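Local coordinates for Lmo0325 protein (Listeria monocytogenes EGD-e, PDB 4RYK) that is a putative transcriptional regulator that probably binds DNA through an N-terminal helix-turn-helix domain joined to an Rgg-type, all-helical C-terminal domain, at residues A[97-102]-A[122-127]. Residues are numbered along the deposited sequence; the frame is centred on the assembly and turned at random.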
loop_
_atom_site.group_PDB
_atom_site.type_symbol
_atom_site.label_atom_id
_atom_site.label_comp_id
_atom_site.label_asym_id
_atom_site.label_seq_id
_atom_site.Cartn_x
_atom_site.Cartn_y
_atom_site.Cartn_z
ATOM N N GLY A 97 25.919 -7.922 -9.238
ATOM C CA GLY A 97 24.649 -8.458 -8.713
ATOM C C GLY A 97 23.587 -8.745 -9.800
ATOM O O GLY A 97 22.868 -9.746 -9.753
HETATM N N MSE A 98 23.504 -7.882 -10.800
HETATM C CA MSE A 98 22.562 -8.121 -11.887
HETATM C C MSE A 98 22.922 -9.347 -12.634
HETATM O O MSE A 98 22.038 -10.100 -13.067
HETATM C CB MSE A 98 22.616 -7.031 -12.921
HETATM C CG MSE A 98 22.320 -5.733 -12.236
HETATM SE SE MSE A 98 21.535 -4.606 -13.604
HETATM C CE MSE A 98 21.594 -2.985 -12.534
ATOM N N GLN A 99 24.225 -9.557 -12.858
ATOM C CA GLN A 99 24.645 -10.741 -13.602
ATOM C C GLN A 99 24.256 -12.020 -12.835
ATOM O O GLN A 99 23.832 -13.010 -13.435
ATOM C CB GLN A 99 26.146 -10.712 -13.854
ATOM C CG GLN A 99 26.702 -11.935 -14.560
ATOM C CD GLN A 99 26.180 -12.048 -15.975
ATOM O OE1 GLN A 99 26.327 -11.135 -16.791
ATOM N NE2 GLN A 99 25.552 -13.172 -16.267
ATOM N N ALA A 100 24.377 -11.978 -11.519
ATOM C CA ALA A 100 23.944 -13.104 -10.664
ATOM C C ALA A 100 22.428 -13.301 -10.717
ATOM O O ALA A 100 21.916 -14.422 -10.839
ATOM C CB ALA A 100 24.395 -12.857 -9.219
ATOM N N LEU A 101 21.690 -12.207 -10.645
ATOM C CA LEU A 101 20.260 -12.324 -10.850
ATOM C C LEU A 101 19.954 -12.927 -12.226
ATOM O O LEU A 101 19.074 -13.778 -12.358
ATOM C CB LEU A 101 19.597 -10.983 -10.683
ATOM C CG LEU A 101 18.088 -11.003 -10.841
ATOM C CD1 LEU A 101 17.458 -11.881 -9.782
ATOM C CD2 LEU A 101 17.540 -9.609 -10.736
ATOM N N LEU A 102 20.695 -12.518 -13.243
ATOM C CA LEU A 102 20.498 -13.071 -14.578
ATOM C C LEU A 102 20.805 -14.556 -14.640
ATOM O O LEU A 102 20.022 -15.311 -15.185
ATOM C CB LEU A 102 21.340 -12.328 -15.589
ATOM C CG LEU A 102 21.329 -12.804 -17.032
ATOM C CD1 LEU A 102 19.906 -12.880 -17.569
ATOM C CD2 LEU A 102 22.159 -11.825 -17.844
ATOM N N THR A 122 20.145 -5.716 -21.086
ATOM C CA THR A 122 20.344 -4.357 -21.564
ATOM C C THR A 122 20.915 -3.493 -20.472
ATOM O O THR A 122 21.736 -2.609 -20.748
ATOM C CB THR A 122 19.086 -3.655 -22.113
ATOM O OG1 THR A 122 18.106 -3.482 -21.083
ATOM C CG2 THR A 122 18.478 -4.449 -23.228
ATOM N N ARG A 123 20.481 -3.732 -19.241
ATOM C CA ARG A 123 20.926 -2.915 -18.118
ATOM C C ARG A 123 22.387 -3.220 -17.838
ATOM O O ARG A 123 23.171 -2.322 -17.544
ATOM C CB ARG A 123 20.018 -3.174 -16.896
ATOM C CG ARG A 123 20.275 -2.341 -15.665
ATOM C CD ARG A 123 20.308 -0.853 -15.918
ATOM N NE ARG A 123 19.000 -0.298 -16.141
ATOM C CZ ARG A 123 18.395 0.566 -15.324
ATOM N NH1 ARG A 123 18.979 0.999 -14.206
ATOM N NH2 ARG A 123 17.197 1.012 -15.643
ATOM N N ILE A 124 22.782 -4.469 -17.972
ATOM C CA ILE A 124 24.220 -4.791 -17.798
ATOM C C ILE A 124 25.102 -4.188 -18.924
ATOM O O ILE A 124 26.154 -3.639 -18.643
ATOM C CB ILE A 124 24.454 -6.304 -17.667
ATOM C CG1 ILE A 124 23.833 -6.840 -16.362
ATOM C CG2 ILE A 124 25.949 -6.646 -17.754
ATOM C CD1 ILE A 124 23.418 -8.297 -16.447
ATOM N N GLN A 125 24.672 -4.249 -20.179
ATOM C CA GLN A 125 25.438 -3.590 -21.260
ATOM C C GLN A 125 25.498 -2.059 -21.040
ATOM O O GLN A 125 26.569 -1.454 -21.158
ATOM C CB GLN A 125 24.869 -3.858 -22.656
ATOM C CG GLN A 125 24.698 -5.315 -23.061
ATOM C CD GLN A 125 23.766 -5.474 -24.272
ATOM O OE1 GLN A 125 22.823 -4.696 -24.477
ATOM N NE2 GLN A 125 24.024 -6.491 -25.071
ATOM N N THR A 126 24.385 -1.426 -20.678
ATOM C CA THR A 126 24.406 0.014 -20.426
ATOM C C THR A 126 25.357 0.428 -19.301
ATOM O O THR A 126 26.144 1.366 -19.481
ATOM C CB THR A 126 23.016 0.545 -20.107
ATOM O OG1 THR A 126 22.175 0.171 -21.188
ATOM C CG2 THR A 126 23.017 2.056 -19.987
ATOM N N ILE A 127 25.291 -0.261 -18.162
ATOM C CA ILE A 127 26.142 0.082 -17.022
ATOM C C ILE A 127 27.630 -0.129 -17.347
ATOM O O ILE A 127 28.440 0.738 -17.101
ATOM C CB ILE A 127 25.771 -0.742 -15.776
ATOM C CG1 ILE A 127 24.375 -0.329 -15.290
ATOM C CG2 ILE A 127 26.819 -0.554 -14.675
ATOM C CD1 ILE A 127 23.795 -1.228 -14.221
#
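Met98, a selenomethionine, reaches from helix 95-108 across to helix 113-132 and meets Ile124, Arg123 and Ile127 in turn. Its CB lies 3.7 Å from CG1 of Ile124, where the two backbones also come nearest. With CG anti to the carbonyl carbon (chi1 -58°) and the chain extended beyond it, the selenium arrives over the aliphatic root of Arg123, SE to CG 3.3 Å. The terminal methyl then meets Ile127 tip to tip: CE of Met98 stands 3.3 Å from CD1 of Ile127, tighter than usual van der Waals contact. Leu89 and Ser90 of helix 82-91 and Leu120 of helix 113-132 also touch Met98, which is buried. Arg123 crosses the selenomethionine obliquely; CG is anti to the backbone N, and bends at chi2 and chi3 turn the chain so that its guanidinium end leads away from helix 95-108. The two helices run nearly antiparallel, at 158° between short axes 10.1 Å apart, and form a helical hairpin closed by the short link between them. Antiparallel helix pairs of this kind are consistent with the TPR-like architecture of the Rgg-type C-terminal domain. Ile124 puts CD1 against Met98 CB, the backbone of Gln99 and Leu102. That methyl, CD1 of Ile124, approaches the backbone N of Gln99 to 3.9 Å and CD2 of Leu102 to 4.0 Å, the leucine crossing it obliquely. Gln99 crosses Ile124 at about a right angle, bent at chi2 (66°); its OE1 lies 4.1 Å from CD1 of Ile124, while its NE2 is hydrogen-bonded to OD1 of Asp103, one turn on along its own helix.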